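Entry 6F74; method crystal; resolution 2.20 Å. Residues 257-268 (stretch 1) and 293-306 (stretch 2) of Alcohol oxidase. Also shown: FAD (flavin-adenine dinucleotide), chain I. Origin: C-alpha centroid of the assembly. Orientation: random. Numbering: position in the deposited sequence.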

# COMPACT_ATOMS: atom_id res chain seq x y z
N ALA A 257 9.64 -5.05 4.37
CA ALA A 257 9.87 -6.48 4.13
C ALA A 257 11.13 -6.97 4.78
O ALA A 257 11.17 -8.09 5.27
CB ALA A 257 9.92 -6.78 2.65
N ASP A 258 12.17 -6.15 4.77
CA ASP A 258 13.44 -6.53 5.38
C ASP A 258 13.54 -6.32 6.88
O ASP A 258 14.52 -6.72 7.47
CB ASP A 258 14.60 -5.85 4.62
CG ASP A 258 14.83 -6.45 3.24
OD1 ASP A 258 14.40 -7.62 3.00
OD2 ASP A 258 15.46 -5.76 2.42
N GLN A 259 12.53 -5.71 7.49
CA GLN A 259 12.41 -5.65 8.94
C GLN A 259 11.94 -6.97 9.54
O GLN A 259 12.19 -7.24 10.71
CB GLN A 259 11.48 -4.52 9.37
CG GLN A 259 11.87 -3.14 8.83
CD GLN A 259 13.27 -2.71 9.16
OE1 GLN A 259 13.82 -3.08 10.18
NE2 GLN A 259 13.83 -1.87 8.32
N VAL A 260 11.29 -7.80 8.73
CA VAL A 260 10.65 -9.01 9.23
C VAL A 260 11.71 -10.05 9.57
O VAL A 260 12.45 -10.50 8.70
CB VAL A 260 9.63 -9.59 8.23
CG1 VAL A 260 8.90 -10.80 8.81
CG2 VAL A 260 8.60 -8.54 7.83
N LEU A 261 11.76 -10.44 10.84
CA LEU A 261 12.72 -11.43 11.34
C LEU A 261 12.18 -12.85 11.31
O LEU A 261 12.93 -13.81 11.09
CB LEU A 261 13.09 -11.08 12.77
CG LEU A 261 13.91 -9.80 12.90
CD1 LEU A 261 13.85 -9.29 14.34
CD2 LEU A 261 15.36 -10.04 12.42
N GLU A 262 10.88 -12.97 11.59
CA GLU A 262 10.15 -14.22 11.52
C GLU A 262 8.66 -13.96 11.56
O GLU A 262 8.22 -12.82 11.80
CB GLU A 262 10.54 -15.16 12.68
CG GLU A 262 10.23 -14.71 14.08
CD GLU A 262 10.81 -15.67 15.11
OE1 GLU A 262 12.01 -15.95 15.05
OE2 GLU A 262 10.05 -16.19 15.96
N ALA A 263 7.89 -15.02 11.30
CA ALA A 263 6.43 -14.96 11.34
C ALA A 263 5.86 -16.30 11.82
O ALA A 263 6.48 -17.34 11.66
CB ALA A 263 5.88 -14.62 9.95
N GLN A 264 4.66 -16.25 12.39
CA GLN A 264 3.83 -17.41 12.56
C GLN A 264 2.75 -17.29 11.49
O GLN A 264 2.19 -16.22 11.30
CB GLN A 264 3.19 -17.43 13.94
CG GLN A 264 4.15 -17.61 15.12
CD GLN A 264 4.84 -18.94 15.09
OE1 GLN A 264 4.21 -19.98 15.01
NE2 GLN A 264 6.15 -18.92 15.16
N ILE A 265 2.53 -18.40 10.78
CA ILE A 265 1.66 -18.44 9.63
C ILE A 265 0.84 -19.72 9.66
O ILE A 265 1.41 -20.81 9.83
CB ILE A 265 2.45 -18.40 8.31
CG1 ILE A 265 3.31 -17.13 8.24
CG2 ILE A 265 1.49 -18.41 7.13
CD1 ILE A 265 4.22 -17.04 7.04
N MET A 266 -0.48 -19.57 9.48
CA MET A 266 -1.38 -20.71 9.31
C MET A 266 -1.50 -21.00 7.81
O MET A 266 -1.94 -20.16 7.01
CB MET A 266 -2.75 -20.42 9.92
CG MET A 266 -3.75 -21.57 9.77
SD MET A 266 -5.37 -21.32 10.58
CE MET A 266 -4.86 -20.81 12.21
N LEU A 267 -1.09 -22.21 7.44
CA LEU A 267 -1.10 -22.61 6.04
C LEU A 267 -2.51 -22.99 5.63
O LEU A 267 -3.38 -23.16 6.49
CB LEU A 267 -0.12 -23.77 5.80
CG LEU A 267 1.33 -23.58 6.24
CD1 LEU A 267 2.16 -24.82 5.95
CD2 LEU A 267 1.97 -22.38 5.57
N ALA A 268 -2.75 -23.12 4.32
CA ALA A 268 -4.05 -23.56 3.79
C ALA A 268 -4.52 -24.89 4.39
O ALA A 268 -5.72 -25.12 4.57
CB ALA A 268 -3.97 -23.69 2.27
PA FAD I . -5.69 -5.20 3.51
O1A FAD I . -6.62 -4.63 2.44
O2A FAD I . -6.33 -5.62 4.80
O5B FAD I . -4.91 -6.41 2.86
C5B FAD I . -4.04 -6.17 1.79
C4B FAD I . -3.66 -7.50 1.16
O4B FAD I . -2.94 -8.22 2.14
C3B FAD I . -4.80 -8.39 0.75
O3B FAD I . -4.33 -9.21 -0.33
C2B FAD I . -5.01 -9.30 1.94
O2B FAD I . -5.47 -10.62 1.62
C1B FAD I . -3.61 -9.43 2.48
N9A FAD I . -3.49 -9.61 3.93
C8A FAD I . -3.76 -8.71 4.88
N7A FAD I . -3.50 -9.20 6.10
C5A FAD I . -3.05 -10.44 5.93
C6A FAD I . -2.59 -11.49 6.83
N6A FAD I . -2.60 -11.22 8.16
N1A FAD I . -2.19 -12.67 6.28
C2A FAD I . -2.22 -12.87 4.94
N3A FAD I . -2.61 -11.92 4.04
C4A FAD I . -3.03 -10.71 4.49
N1 FAD I . 1.94 1.85 1.83
C2 FAD I . 3.21 2.28 2.01
O2 FAD I . 4.15 1.56 1.60
N3 FAD I . 3.49 3.44 2.64
C4 FAD I . 2.53 4.26 3.10
O4 FAD I . 2.79 5.34 3.67
C4X FAD I . 1.11 3.88 2.92
N5 FAD I . 0.11 4.66 3.35
C5X FAD I . -1.18 4.28 3.18
C6 FAD I . -2.21 5.10 3.65
C7 FAD I . -3.54 4.74 3.52
C7M FAD I . -4.52 5.76 4.06
C8 FAD I . -3.89 3.44 2.88
C8M FAD I . -5.33 2.95 2.74
C9 FAD I . -2.87 2.64 2.39
C9A FAD I . -1.52 2.98 2.52
N10 FAD I . -0.45 2.17 2.06
C10 FAD I . 0.87 2.59 2.24
C1' FAD I . -0.67 0.91 1.31
C2' FAD I . -0.59 -0.40 2.01
O2' FAD I . 0.78 -0.76 2.11
C3' FAD I . -1.31 -1.47 1.17
O3' FAD I . -2.63 -1.05 0.80
C4' FAD I . -1.37 -2.81 1.90
O4' FAD I . -2.04 -3.77 1.07
C5' FAD I . -2.08 -2.68 3.24
O5' FAD I . -2.12 -3.93 3.90
P FAD I . -3.36 -4.11 4.86
O1P FAD I . -3.49 -2.90 5.76
O2P FAD I . -3.24 -5.47 5.46
O3P FAD I . -4.56 -4.06 3.78
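Stretch 2 (293-306) GYGIVLSQHIKVHP

Stretch 2 lies alongside stretch 1 as an antiparallel β-strand partner, joined mainly by backbone hydrogen bonds and interrupted by two β-bulges. The N-to-C directions of strands 260-266 and 296-303 differ by 171°, their axes approach to 4.6 Å, and 1006 Å² of surface is buried in total.

The register follows from the bridges. Val-260 faces Ile-302, with 4.7 Å between their CA atoms; one bulge then shifts the pairing, so that Glu-262 lies beside His-301. Leu-261 N donates to His-301 O (2.8 Å), and His-301 N to Glu-262 O (3.0 Å). Both residues in the middle of a bulge, Leu-261 and Leu-298, have psi of -36°, well away from extended values, and their CA-to-CB bonds point toward the partner strand. At the second bulge Gln-264 O accepts from Leu-298 N at 2.9 Å and, weakly, from Ser-299 N at 3.4 Å. Beyond it, Met-266 N to Ile-296 O (3.0 Å) and Ile-296 N to Met-266 O (2.9 Å) form a reciprocal pair.

Side chains alternate between faces. Val-260, Ala-263 and Ile-265 share one with Ile-302, Gln-300 and Val-297; there Ile-265 CG1 is 4.4 Å from Val-297 CG2. The other carries Met-266 against Ile-296 (CB to CB, 4.4 Å) and Glu-262, whose OE2 lies over one face of the His-301 ring.

Contact extends past the bridges. Gln-259 O accepts from Lys-303 N (2.9 Å), while Gln-259 OE1 meets His-305 NE2 (2.9 Å) near the plane of that ring. At the opposite end, a modelled CB on Gly-295 would come within 2.4 Å of Ile-265 CG2, a clash.

Val-297 also binds the FAD adenine: its N donates to N1A and its O accepts from N6A, each at 2.9 Å.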

# COMPACT_ATOMS: atom_id res chain seq x y z
N GLY A 293 -0.76 -14.08 0.02
CA GLY A 293 -1.42 -15.31 -0.47
C GLY A 293 -0.67 -16.60 -0.28
O GLY A 293 -0.96 -17.58 -0.98
N TYR A 294 0.33 -16.60 0.61
CA TYR A 294 1.12 -17.80 0.89
C TYR A 294 0.59 -18.55 2.11
O TYR A 294 0.76 -19.76 2.23
CB TYR A 294 2.60 -17.47 1.05
CG TYR A 294 3.18 -16.79 -0.16
CD1 TYR A 294 3.63 -17.53 -1.25
CD2 TYR A 294 3.24 -15.40 -0.24
CE1 TYR A 294 4.15 -16.91 -2.37
CE2 TYR A 294 3.75 -14.77 -1.36
CZ TYR A 294 4.22 -15.52 -2.41
OH TYR A 294 4.75 -14.89 -3.51
N GLY A 295 -0.13 -17.83 2.97
CA GLY A 295 -0.63 -18.36 4.24
C GLY A 295 -1.22 -17.18 4.98
O GLY A 295 -1.07 -16.04 4.52
N ILE A 296 -1.92 -17.45 6.09
CA ILE A 296 -2.50 -16.38 6.91
C ILE A 296 -1.47 -15.97 7.97
O ILE A 296 -1.15 -16.76 8.87
CB ILE A 296 -3.79 -16.83 7.63
CG1 ILE A 296 -4.82 -17.36 6.64
CG2 ILE A 296 -4.41 -15.67 8.41
CD1 ILE A 296 -5.80 -18.33 7.27
N VAL A 297 -0.99 -14.73 7.87
CA VAL A 297 0.04 -14.24 8.78
C VAL A 297 -0.61 -13.87 10.13
O VAL A 297 -1.42 -12.94 10.22
CB VAL A 297 0.84 -13.08 8.20
CG1 VAL A 297 1.96 -12.67 9.15
CG2 VAL A 297 1.42 -13.45 6.84
N LEU A 298 -0.24 -14.64 11.15
CA LEU A 298 -0.77 -14.46 12.50
C LEU A 298 0.04 -13.47 13.31
O LEU A 298 -0.51 -12.76 14.16
CB LEU A 298 -0.80 -15.80 13.25
CG LEU A 298 -1.51 -16.96 12.56
CD1 LEU A 298 -1.43 -18.20 13.40
CD2 LEU A 298 -2.91 -16.58 12.13
N SER A 299 1.34 -13.49 13.11
CA SER A 299 2.23 -12.61 13.87
C SER A 299 3.52 -12.42 13.10
O SER A 299 3.89 -13.25 12.28
CB SER A 299 2.52 -13.23 15.23
OG SER A 299 3.50 -14.24 15.09
N GLN A 300 4.21 -11.32 13.37
CA GLN A 300 5.60 -11.17 12.91
C GLN A 300 6.42 -10.57 14.04
O GLN A 300 5.90 -9.90 14.96
CB GLN A 300 5.73 -10.28 11.65
CG GLN A 300 5.13 -10.86 10.35
CD GLN A 300 5.14 -9.89 9.15
OE1 GLN A 300 5.17 -8.68 9.33
NE2 GLN A 300 5.16 -10.44 7.93
N HIS A 301 7.71 -10.84 13.98
CA HIS A 301 8.68 -10.10 14.75
C HIS A 301 9.40 -9.16 13.78
O HIS A 301 9.82 -9.60 12.71
CB HIS A 301 9.71 -11.05 15.36
CG HIS A 301 9.20 -11.89 16.48
ND1 HIS A 301 8.12 -12.74 16.37
CD2 HIS A 301 9.70 -12.07 17.73
CE1 HIS A 301 7.96 -13.40 17.52
NE2 HIS A 301 8.90 -13.00 18.36
N ILE A 302 9.55 -7.88 14.15
CA ILE A 302 10.30 -6.89 13.36
C ILE A 302 11.52 -6.38 14.11
O ILE A 302 11.48 -6.19 15.31
CB ILE A 302 9.44 -5.67 12.93
CG1 ILE A 302 8.76 -5.01 14.13
CG2 ILE A 302 8.41 -6.09 11.88
CD1 ILE A 302 8.23 -3.62 13.87
N LYS A 303 12.60 -6.12 13.36
CA LYS A 303 13.72 -5.33 13.87
C LYS A 303 13.21 -3.96 14.26
O LYS A 303 12.38 -3.36 13.55
CB LYS A 303 14.79 -5.12 12.80
CG LYS A 303 15.51 -6.36 12.36
CD LYS A 303 16.55 -6.02 11.29
CE LYS A 303 17.09 -7.25 10.58
NZ LYS A 303 17.31 -6.91 9.10
N VAL A 304 13.69 -3.46 15.39
CA VAL A 304 13.54 -2.05 15.74
C VAL A 304 14.92 -1.49 16.03
O VAL A 304 15.85 -2.23 16.35
CB VAL A 304 12.51 -1.78 16.86
CG1 VAL A 304 11.14 -2.15 16.36
CG2 VAL A 304 12.84 -2.51 18.15
N HIS A 305 15.05 -0.17 15.88
CA HIS A 305 16.35 0.47 15.75
C HIS A 305 16.55 1.56 16.79
O HIS A 305 15.59 2.21 17.16
CB HIS A 305 16.45 1.03 14.33
CG HIS A 305 16.35 -0.02 13.28
ND1 HIS A 305 17.43 -0.71 12.80
CD2 HIS A 305 15.27 -0.51 12.63
CE1 HIS A 305 17.03 -1.59 11.90
NE2 HIS A 305 15.71 -1.49 11.78
N PRO A 306 17.80 1.78 17.24
CA PRO A 306 18.06 2.85 18.21
C PRO A 306 17.48 4.19 17.76
O PRO A 306 17.54 4.52 16.57
CB PRO A 306 19.60 2.93 18.25
CG PRO A 306 20.08 1.60 17.76
CD PRO A 306 19.05 1.17 16.75
O HOH W 1 -0.72 -21.94 2.74